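Local coordinates for DUF2666 domain-containing protein (Pyrococcus furiosus, PDB 3V68) that is of unknown biochemical function but probably binds double-stranded DNA, at residues K179-F193 with F215-M229. Numbering follows the deposited sequence.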
ATOM      1  N   LYS A 179       6.886  -6.313   9.999  0.50 13.70           N
ATOM      2  CA  LYS A 179       6.529  -7.358  10.954  0.50 14.13           C
ATOM      3  C   LYS A 179       7.725  -8.185  11.455  0.50 14.73           C
ATOM      4  O   LYS A 179       7.645  -8.810  12.514  0.50 14.89           O
ATOM      5  CB  LYS A 179       5.406  -8.255  10.418  0.50 14.40           C
ATOM      6  CG  LYS A 179       5.438  -8.521   8.932  0.50 13.56           C
ATOM      7  CD  LYS A 179       4.402  -9.572   8.554  0.50 13.46           C
ATOM      8  CE  LYS A 179       4.541  -9.996   7.100  0.50 12.68           C
ATOM      9  NZ  LYS A 179       5.822 -10.719   6.819  0.50 13.66           N
ATOM     10  N   ASP A 180       8.827  -8.176  10.705  1.00 15.05           N
ATOM     11  CA  ASP A 180      10.076  -8.811  11.146  1.00 15.87           C
ATOM     12  C   ASP A 180      10.817  -7.935  12.153  1.00 16.12           C
ATOM     13  O   ASP A 180      11.259  -8.418  13.205  1.00 16.69           O
ATOM     14  CB  ASP A 180      10.994  -9.116   9.958  1.00 16.24           C
ATOM     15  CG  ASP A 180      10.447 -10.209   9.052  1.00 18.29           C
ATOM     16  OD1 ASP A 180       9.648 -11.049   9.521  1.00 20.02           O
ATOM     17  OD2 ASP A 180      10.834 -10.235   7.862  1.00 20.13           O
ATOM     18  N   PHE A 181      10.956  -6.654  11.828  1.00 16.23           N
ATOM     19  CA  PHE A 181      11.673  -5.724  12.697  1.00 16.09           C
ATOM     20  C   PHE A 181      10.900  -5.369  13.958  1.00 16.54           C
ATOM     21  O   PHE A 181      11.502  -5.070  14.989  1.00 17.75           O
ATOM     22  CB  PHE A 181      12.106  -4.476  11.924  1.00 15.67           C
ATOM     23  CG  PHE A 181      13.208  -4.748  10.949  1.00 14.23           C
ATOM     24  CD1 PHE A 181      12.947  -4.864   9.589  1.00 13.61           C
ATOM     25  CD2 PHE A 181      14.508  -4.938  11.399  1.00 14.51           C
ATOM     26  CE1 PHE A 181      13.976  -5.138   8.689  1.00 13.10           C
ATOM     27  CE2 PHE A 181      15.537  -5.214  10.509  1.00 14.05           C
ATOM     28  CZ  PHE A 181      15.271  -5.315   9.152  1.00 14.55           C
ATOM     29  N   ALA A 182       9.573  -5.427  13.884  1.00 16.44           N
ATOM     30  CA  ALA A 182       8.734  -5.167  15.048  1.00 16.49           C
ATOM     31  C   ALA A 182       8.250  -6.446  15.752  1.00 16.52           C
ATOM     32  O   ALA A 182       7.435  -6.376  16.674  1.00 17.09           O
ATOM     33  CB  ALA A 182       7.564  -4.273  14.668  1.00 16.14           C
ATOM     34  N   ASP A 183       8.772  -7.600  15.336  1.00 16.83           N
ATOM     35  CA  ASP A 183       8.380  -8.904  15.918  1.00 16.63           C
ATOM     36  C   ASP A 183       6.860  -9.056  16.039  1.00 16.71           C
ATOM     37  O   ASP A 183       6.338  -9.354  17.118  1.00 16.88           O
ATOM     38  CB  ASP A 183       9.034  -9.132  17.291  1.00 17.01           C
ATOM     39  CG  ASP A 183      10.515  -9.439  17.204  1.00 17.47           C
ATOM     40  OD1 ASP A 183      11.165  -9.468  18.272  1.00 18.41           O
ATOM     41  OD2 ASP A 183      11.031  -9.664  16.090  1.00 18.41           O
ATOM     42  N   VAL A 184       6.160  -8.822  14.932  1.00 16.07           N
ATOM     43  CA  VAL A 184       4.712  -9.003  14.873  1.00 15.73           C
ATOM     44  C   VAL A 184       4.425 -10.484  14.634  1.00 15.72           C
ATOM     45  O   VAL A 184       4.921 -11.066  13.666  1.00 16.04           O
ATOM     46  CB  VAL A 184       4.084  -8.151  13.737  1.00 15.27           C
ATOM     47  CG1 VAL A 184       2.622  -8.515  13.506  1.00 15.27           C
ATOM     48  CG2 VAL A 184       4.230  -6.651  14.021  1.00 15.49           C
ATOM     49  N   ASP A 185       3.632 -11.087  15.519  1.00 16.30           N
ATOM     50  CA  ASP A 185       3.217 -12.482  15.355  1.00 16.65           C
ATOM     51  C   ASP A 185       2.034 -12.528  14.385  1.00 16.43           C
ATOM     52  O   ASP A 185       0.868 -12.560  14.795  1.00 15.85           O
ATOM     53  CB  ASP A 185       2.860 -13.102  16.711  1.00 17.37           C
ATOM     54  CG  ASP A 185       2.647 -14.616  16.644  1.00 18.48           C
ATOM     55  OD1 ASP A 185       2.559 -15.184  15.535  1.00 20.10           O
ATOM     56  OD2 ASP A 185       2.564 -15.240  17.727  1.00 21.63           O
ATOM     57  N   ASP A 186       2.352 -12.517  13.094  1.00 16.29           N
ATOM     58  CA  ASP A 186       1.331 -12.467  12.051  1.00 16.32           C
ATOM     59  C   ASP A 186       0.528 -13.762  11.964  1.00 15.96           C
ATOM     60  O   ASP A 186      -0.641 -13.735  11.587  1.00 15.65           O
ATOM     61  CB  ASP A 186       1.926 -12.064  10.689  1.00 16.70           C
ATOM     62  CG  ASP A 186       3.050 -12.988  10.226  1.00 18.31           C
ATOM     63  OD1 ASP A 186       3.873 -13.431  11.058  1.00 20.48           O
ATOM     64  OD2 ASP A 186       3.125 -13.251   9.008  1.00 20.98           O
ATOM     65  N   LYS A 187       1.148 -14.881  12.339  1.00 16.03           N
ATOM     66  CA  LYS A 187       0.456 -16.169  12.384  1.00 16.06           C
ATOM     67  C   LYS A 187      -0.702 -16.116  13.381  1.00 15.49           C
ATOM     68  O   LYS A 187      -1.813 -16.568  13.077  1.00 15.20           O
ATOM     69  CB  LYS A 187       1.430 -17.300  12.736  1.00 16.79           C
ATOM     70  CG  LYS A 187       0.781 -18.669  12.865  1.00 19.37           C
ATOM     71  CD  LYS A 187       1.804 -19.733  13.266  1.00 22.79           C
ATOM     72  CE  LYS A 187       1.139 -20.894  13.993  1.00 25.41           C
ATOM     73  NZ  LYS A 187       0.574 -20.486  15.317  1.00 26.75           N
ATOM     74  N   LYS A 188      -0.438 -15.553  14.557  1.00 14.67           N
ATOM     75  CA  LYS A 188      -1.460 -15.379  15.592  1.00 14.36           C
ATOM     76  C   LYS A 188      -2.600 -14.484  15.100  1.00 13.46           C
ATOM     77  O   LYS A 188      -3.776 -14.746  15.371  1.00 12.91           O
ATOM     78  CB  LYS A 188      -0.838 -14.776  16.855  1.00 15.02           C
ATOM     79  CG  LYS A 188      -1.528 -15.151  18.161  1.00 18.71           C
ATOM     80  CD  LYS A 188      -1.177 -16.577  18.573  1.00 22.66           C
ATOM     81  CE  LYS A 188      -1.156 -16.754  20.085  1.00 24.67           C
ATOM     82  NZ  LYS A 188       0.124 -16.263  20.682  1.00 26.63           N
ATOM     83  N   ILE A 189      -2.238 -13.430  14.370  1.00 12.57           N
ATOM     84  CA  ILE A 189      -3.224 -12.512  13.804  1.00 11.73           C
ATOM     85  C   ILE A 189      -4.115 -13.226  12.784  1.00 11.69           C
ATOM     86  O   ILE A 189      -5.331 -13.022  12.766  1.00 11.77           O
ATOM     87  CB  ILE A 189      -2.545 -11.251  13.192  1.00 11.59           C
ATOM     88  CG1 ILE A 189      -1.957 -10.384  14.311  1.00 11.71           C
ATOM     89  CG2 ILE A 189      -3.540 -10.446  12.350  1.00 11.53           C
ATOM     90  CD1 ILE A 189      -1.038  -9.275  13.846  1.00 12.06           C
ATOM     91  N   VAL A 190      -3.513 -14.057  11.936  1.00 11.77           N
ATOM     92  CA  VAL A 190      -4.295 -14.829  10.971  1.00 11.75           C
ATOM     93  C   VAL A 190      -5.301 -15.711  11.708  1.00 12.02           C
ATOM     94  O   VAL A 190      -6.488 -15.733  11.374  1.00 12.40           O
ATOM     95  CB  VAL A 190      -3.394 -15.680  10.043  1.00 11.64           C
ATOM     96  CG1 VAL A 190      -4.222 -16.693   9.246  1.00 12.45           C
ATOM     97  CG2 VAL A 190      -2.603 -14.777   9.105  1.00 11.86           C
ATOM     98  N   GLU A 191      -4.831 -16.410  12.735  1.00 11.94           N
ATOM     99  CA  GLU A 191      -5.700 -17.330  13.463  1.00 12.14           C
ATOM    100  C   GLU A 191      -6.790 -16.612  14.255  1.00 11.76           C
ATOM    101  O   GLU A 191      -7.899 -17.111  14.381  1.00 11.73           O
ATOM    102  CB  GLU A 191      -4.875 -18.276  14.330  1.00 12.64           C
ATOM    103  CG  GLU A 191      -4.118 -19.270  13.467  1.00 15.35           C
ATOM    104  CD  GLU A 191      -3.166 -20.153  14.231  1.00 17.40           C
ATOM    105  OE1 GLU A 191      -3.365 -20.369  15.449  1.00 18.01           O
ATOM    106  OE2 GLU A 191      -2.217 -20.658  13.588  1.00 21.20           O
ATOM    107  N   TYR A 192      -6.476 -15.416  14.746  1.00 11.05           N
ATOM    108  CA  TYR A 192      -7.451 -14.576  15.438  1.00 10.93           C
ATOM    109  C   TYR A 192      -8.723 -14.340  14.603  1.00 10.64           C
ATOM    110  O   TYR A 192      -9.836 -14.361  15.137  1.00 10.54           O
ATOM    111  CB  TYR A 192      -6.781 -13.248  15.799  1.00 10.68           C
ATOM    112  CG  TYR A 192      -7.610 -12.277  16.608  1.00 10.94           C
ATOM    113  CD1 TYR A 192      -8.259 -11.211  15.990  1.00 10.91           C
ATOM    114  CD2 TYR A 192      -7.711 -12.402  17.992  1.00 11.33           C
ATOM    115  CE1 TYR A 192      -9.006 -10.302  16.723  1.00 11.46           C
ATOM    116  CE2 TYR A 192      -8.455 -11.493  18.739  1.00 11.18           C
ATOM    117  CZ  TYR A 192      -9.099 -10.451  18.096  1.00 11.83           C
ATOM    118  OH  TYR A 192      -9.836  -9.550  18.820  1.00 12.23           O
ATOM    119  N   PHE A 193      -8.549 -14.133  13.297  1.00 11.03           N
ATOM    120  CA  PHE A 193      -9.670 -13.874  12.393  1.00 11.02           C
ATOM    121  C   PHE A 193     -10.191 -15.135  11.689  1.00 11.48           C
ATOM    122  O   PHE A 193     -11.006 -15.047  10.767  1.00 11.48           O
ATOM    123  CB  PHE A 193      -9.274 -12.804  11.366  1.00 11.01           C
ATOM    124  CG  PHE A 193      -9.146 -11.427  11.950  1.00 10.15           C
ATOM    125  CD1 PHE A 193     -10.281 -10.653  12.176  1.00 10.85           C
ATOM    126  CD2 PHE A 193      -7.897 -10.903  12.276  1.00 10.09           C
ATOM    127  CE1 PHE A 193     -10.173  -9.372  12.719  1.00 10.41           C
ATOM    128  CE2 PHE A 193      -7.778  -9.618  12.810  1.00  9.60           C
ATOM    129  CZ  PHE A 193      -8.917  -8.855  13.038  1.00  9.80           C
ATOM    130  N   PHE A 215      -8.983  -6.472  19.327  1.00 14.42           N
ATOM    131  CA  PHE A 215      -7.639  -7.019  19.183  1.00 15.09           C
ATOM    132  C   PHE A 215      -6.649  -6.215  20.004  1.00 15.84           C
ATOM    133  O   PHE A 215      -6.508  -5.003  19.823  1.00 15.80           O
ATOM    134  CB  PHE A 215      -7.215  -7.087  17.708  1.00 14.65           C
ATOM    135  CG  PHE A 215      -5.781  -7.507  17.503  1.00 14.35           C
ATOM    136  CD1 PHE A 215      -5.421  -8.852  17.526  1.00 15.09           C
ATOM    137  CD2 PHE A 215      -4.794  -6.552  17.277  1.00 14.43           C
ATOM    138  CE1 PHE A 215      -4.091  -9.239  17.333  1.00 14.94           C
ATOM    139  CE2 PHE A 215      -3.466  -6.928  17.075  1.00 15.15           C
ATOM    140  CZ  PHE A 215      -3.113  -8.273  17.110  1.00 15.07           C
ATOM    141  N   LYS A 216      -5.978  -6.905  20.916  1.00 17.14           N
ATOM    142  CA  LYS A 216      -5.008  -6.281  21.790  1.00 19.10           C
ATOM    143  C   LYS A 216      -3.640  -6.413  21.147  1.00 19.60           C
ATOM    144  O   LYS A 216      -3.134  -7.522  20.943  1.00 20.68           O
ATOM    145  CB  LYS A 216      -5.030  -6.913  23.188  1.00 19.37           C
ATOM    146  CG  LYS A 216      -6.368  -6.795  23.933  1.00 21.49           C
ATOM    147  CD  LYS A 216      -7.151  -8.104  23.894  1.00 25.03           C
ATOM    148  CE  LYS A 216      -8.370  -8.073  24.817  1.00 26.50           C
ATOM    149  NZ  LYS A 216      -9.571  -7.442  24.191  1.00 27.40           N
ATOM    150  N   GLY A 217      -3.069  -5.272  20.794  1.00 20.20           N
ATOM    151  CA  GLY A 217      -1.761  -5.230  20.167  1.00 20.38           C
ATOM    152  C   GLY A 217      -1.209  -3.826  20.126  1.00 20.30           C
ATOM    153  O   GLY A 217      -1.945  -2.852  20.299  1.00 20.86           O
ATOM    154  N   ASN A 218       0.093  -3.724  19.887  1.00 20.11           N
ATOM    155  CA  ASN A 218       0.748  -2.428  19.782  1.00 19.67           C
ATOM    156  C   ASN A 218       0.522  -1.757  18.430  1.00 19.21           C
ATOM    157  O   ASN A 218      -0.193  -2.291  17.568  1.00 18.91           O
ATOM    158  CB  ASN A 218       2.244  -2.532  20.106  1.00 19.71           C
ATOM    159  CG  ASN A 218       3.020  -3.380  19.108  1.00 19.94           C
ATOM    160  OD1 ASN A 218       2.700  -3.449  17.913  1.00 19.36           O
ATOM    161  ND2 ASN A 218       4.074  -4.012  19.596  1.00 21.10           N
ATOM    162  N   GLU A 219       1.152  -0.601  18.246  1.00 18.97           N
ATOM    163  CA  GLU A 219       0.926   0.230  17.067  1.00 18.53           C
ATOM    164  C   GLU A 219       1.209  -0.490  15.749  1.00 17.74           C
ATOM    165  O   GLU A 219       0.553  -0.214  14.754  1.00 17.62           O
ATOM    166  CB  GLU A 219       1.706   1.551  17.152  1.00 19.10           C
ATOM    167  CG  GLU A 219       3.227   1.421  17.144  1.00 21.83           C
ATOM    168  CD  GLU A 219       3.945   2.732  17.442  1.00 25.58           C
ATOM    169  OE1 GLU A 219       3.477   3.803  16.997  1.00 27.91           O
ATOM    170  OE2 GLU A 219       4.990   2.684  18.124  1.00 27.43           O
ATOM    171  N   PHE A 220       2.178  -1.402  15.736  1.00 16.35           N
ATOM    172  CA  PHE A 220       2.488  -2.130  14.505  1.00 15.38           C
ATOM    173  C   PHE A 220       1.559  -3.309  14.281  1.00 14.81           C
ATOM    174  O   PHE A 220       1.053  -3.509  13.170  1.00 14.45           O
ATOM    175  CB  PHE A 220       3.957  -2.548  14.477  1.00 15.54           C
ATOM    176  CG  PHE A 220       4.891  -1.380  14.459  1.00 15.02           C
ATOM    177  CD1 PHE A 220       5.066  -0.637  13.292  1.00 15.71           C
ATOM    178  CD2 PHE A 220       5.566  -0.992  15.611  1.00 17.38           C
ATOM    179  CE1 PHE A 220       5.916   0.465  13.274  1.00 16.37           C
ATOM    180  CE2 PHE A 220       6.418   0.113  15.601  1.00 18.10           C
ATOM    181  CZ  PHE A 220       6.592   0.838  14.430  1.00 18.11           C
ATOM    182  N   GLU A 221       1.313  -4.067  15.345  1.00 14.28           N
ATOM    183  CA  GLU A 221       0.434  -5.230  15.286  1.00 13.75           C
ATOM    184  C   GLU A 221      -0.977  -4.908  14.783  1.00 13.25           C
ATOM    185  O   GLU A 221      -1.571  -5.713  14.061  1.00 13.15           O
ATOM    186  CB  GLU A 221       0.361  -5.914  16.652  1.00 14.23           C
ATOM    187  CG  GLU A 221       1.666  -6.569  17.087  1.00 16.34           C
ATOM    188  CD  GLU A 221       1.675  -6.941  18.564  1.00 18.84           C
ATOM    189  OE1 GLU A 221       1.042  -6.237  19.373  1.00 20.87           O
ATOM    190  OE2 GLU A 221       2.326  -7.938  18.923  1.00 21.42           O
ATOM    191  N   VAL A 222      -1.503  -3.740  15.156  1.00 12.55           N
ATOM    192  CA  VAL A 222      -2.852  -3.341  14.729  1.00 11.85           C
ATOM    193  C   VAL A 222      -2.974  -3.081  13.224  1.00 11.32           C
ATOM    194  O   VAL A 222      -4.038  -3.301  12.658  1.00 10.91           O
ATOM    195  CB  VAL A 222      -3.438  -2.154  15.544  1.00 12.19           C
ATOM    196  CG1 VAL A 222      -3.531  -2.520  17.025  1.00 12.35           C
ATOM    197  CG2 VAL A 222      -2.635  -0.870  15.318  1.00 12.81           C
ATOM    198  N   ARG A 223      -1.893  -2.626  12.586  1.00 10.93           N
ATOM    199  CA  ARG A 223      -1.881  -2.451  11.125  1.00 10.48           C
ATOM    200  C   ARG A 223      -2.068  -3.779  10.402  1.00  9.96           C
ATOM    201  O   ARG A 223      -2.704  -3.832   9.348  1.00 10.62           O
ATOM    202  CB  ARG A 223      -0.587  -1.787  10.634  1.00 10.57           C
ATOM    203  CG  ARG A 223      -0.630  -0.269  10.556  1.00 11.59           C
ATOM    204  CD  ARG A 223      -0.568   0.349  11.942  1.00 12.43           C
ATOM    205  NE  ARG A 223      -0.829   1.781  11.896  1.00 11.64           N
ATOM    206  CZ  ARG A 223      -0.922   2.566  12.963  1.00 13.48           C
ATOM    207  NH1 ARG A 223      -0.771   2.072  14.188  1.00 14.78           N
ATOM    208  NH2 ARG A 223      -1.172   3.859  12.798  1.00 16.15           N
ATOM    209  N   TYR A 224      -1.512  -4.844  10.973  1.00 10.06           N
ATOM    210  CA  TYR A 224      -1.641  -6.171  10.378  1.00  9.72           C
ATOM    211  C   TYR A 224      -2.994  -6.792  10.696  1.00  9.65           C
ATOM    212  O   TYR A 224      -3.573  -7.480   9.858  1.00  9.48           O
ATOM    213  CB  TYR A 224      -0.463  -7.062  10.789  1.00  9.76           C
ATOM    214  CG  TYR A 224       0.821  -6.553  10.185  1.00  9.73           C
ATOM    215  CD1 TYR A 224       1.155  -6.866   8.870  1.00 10.33           C
ATOM    216  CD2 TYR A 224       1.666  -5.708  10.903  1.00 10.66           C
ATOM    217  CE1 TYR A 224       2.323  -6.373   8.291  1.00 11.10           C
ATOM    218  CE2 TYR A 224       2.832  -5.209  10.336  1.00 11.25           C
ATOM    219  CZ  TYR A 224       3.150  -5.550   9.038  1.00 12.22           C
ATOM    220  OH  TYR A 224       4.298  -5.050   8.488  1.00 13.60           O
ATOM    221  N   ALA A 225      -3.513  -6.511  11.889  1.00  9.66           N
ATOM    222  CA  ALA A 225      -4.857  -6.938  12.241  1.00  9.67           C
ATOM    223  C   ALA A 225      -5.886  -6.279  11.330  1.00  9.49           C
ATOM    224  O   ALA A 225      -6.811  -6.940  10.869  1.00  9.87           O
ATOM    225  CB  ALA A 225      -5.151  -6.648  13.704  1.00  9.83           C
ATOM    226  N   ALA A 226      -5.713  -4.983  11.049  1.00  9.52           N
ATOM    227  CA  ALA A 226      -6.612  -4.308  10.114  1.00  9.50           C
ATOM    228  C   ALA A 226      -6.553  -4.934   8.723  1.00  9.21           C
ATOM    229  O   ALA A 226      -7.589  -5.177   8.104  1.00  8.95           O
ATOM    230  CB  ALA A 226      -6.314  -2.817  10.050  1.00 10.10           C
ATOM    231  N   ARG A 227      -5.343  -5.209   8.243  1.00  8.71           N
ATOM    232  CA  ARG A 227      -5.169  -5.826   6.933  1.00  9.05           C
ATOM    233  C   ARG A 227      -5.798  -7.218   6.889  1.00  8.97           C
ATOM    234  O   ARG A 227      -6.450  -7.571   5.909  1.00  9.39           O
ATOM    235  CB  ARG A 227      -3.692  -5.877   6.559  1.00  8.81           C
ATOM    236  CG  ARG A 227      -3.176  -4.528   6.089  1.00  9.33           C
ATOM    237  CD  ARG A 227      -1.661  -4.449   6.124  1.00 10.47           C
ATOM    238  NE  ARG A 227      -1.201  -3.286   5.366  1.00 10.82           N
ATOM    239  CZ  ARG A 227      -1.237  -2.032   5.811  1.00 11.96           C
ATOM    240  NH1 ARG A 227      -1.696  -1.753   7.030  1.00 12.85           N
ATOM    241  NH2 ARG A 227      -0.813  -1.051   5.031  1.00 13.03           N
ATOM    242  N   GLU A 228      -5.603  -8.001   7.948  1.00  9.12           N
ATOM    243  CA  GLU A 228      -6.194  -9.335   8.011  1.00  9.75           C
ATOM    244  C   GLU A 228      -7.719  -9.277   8.010  1.00  9.69           C
ATOM    245  O   GLU A 228      -8.371 -10.043   7.293  1.00 10.07           O
ATOM    246  CB  GLU A 228      -5.671 -10.114   9.223  1.00  9.50           C
ATOM    247  CG  GLU A 228      -6.155 -11.572   9.299  1.00 11.24           C
ATOM    248  CD  GLU A 228      -5.708 -12.444   8.133  1.00 13.34           C
ATOM    249  OE1 GLU A 228      -4.741 -12.091   7.428  1.00 12.85           O
ATOM    250  OE2 GLU A 228      -6.323 -13.514   7.936  1.00 14.60           O
ATOM    251  N   MET A 229      -8.284  -8.361   8.798  0.50  9.92           N
ATOM    252  CA  MET A 229      -9.738  -8.176   8.851  0.50  9.94           C
ATOM    253  C   MET A 229     -10.289  -7.839   7.465  0.50 10.19           C
ATOM    254  O   MET A 229     -11.260  -8.444   7.004  0.50 10.33           O
ATOM    255  CB  MET A 229     -10.110  -7.089   9.865  0.50 10.05           C
ATOM    256  CG  MET A 229     -11.610  -6.830   9.997  0.50  9.55           C
ATOM    257  SD  MET A 229     -12.260  -5.637   8.810  0.50  7.34           S
ATOM    258  CE  MET A 229     -11.689  -4.096   9.513  0.50  8.39           C
TER
HETATM  259  O   HOH W   1       6.389  -4.202  17.831  1.00 22.97           O
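I189 of the short helix 186-192 enters helix 219-231 as a knob into a hole, framed by E221, Y224, A225 and E228, where helix segments 186-192 and 219-229 run at 39° to each other within the second DUF2666 sequence region. A branched aliphatic chain suits this socket because its arms diverge: CD1 comes within 3.8 Å of Y224 CB, CG2 lies 3.7 Å from A225 CA, and CG1 meets the F215 ring at CZ, 3.7 Å away. The A225 methyl sits over a face of the F215 ring. F215 in turn directs an edge at the face of Y192 in a T-shaped pair, planes at 74°, with its CD1 over the centre of the tyrosine ring. The F193 ring has M229 over one face and Y192 CD1 near the rim of the opposite face, while E228 CG comes in obliquely, 3.5 Å from F193 CD2. E228 suits a partly exposed place because its methylenes pack on I189 and F193 while OE2 forms a salt bridge with K232. At the other end V184 CG1 meets Y224 CD2 obliquely, V184 CG2 packs against E221 CG and F220 CB, and A182 CB lies 3.9 Å from F220 CG. The Y224 ring takes K179 CB over one face in a CH-pi contact, and its hydroxyl is hydrogen-bonded to V175 O.

Behind these contacts, a Schellman motif with D183 at C-prime ends helix 160-181, after which D185 caps the next helix through K188 N. N218 and E221 form a capping box: N218 OD1 accepts from E221 N, and E221, its CG anti to the carbonyl carbon (chi1 -68°) and its chain extended beyond, reaches N218 N with OE1 at 2.7 Å. One water joins the two segments, donating to A182 O at 2.7 Å and accepting from N218 ND2 at 2.9 Å.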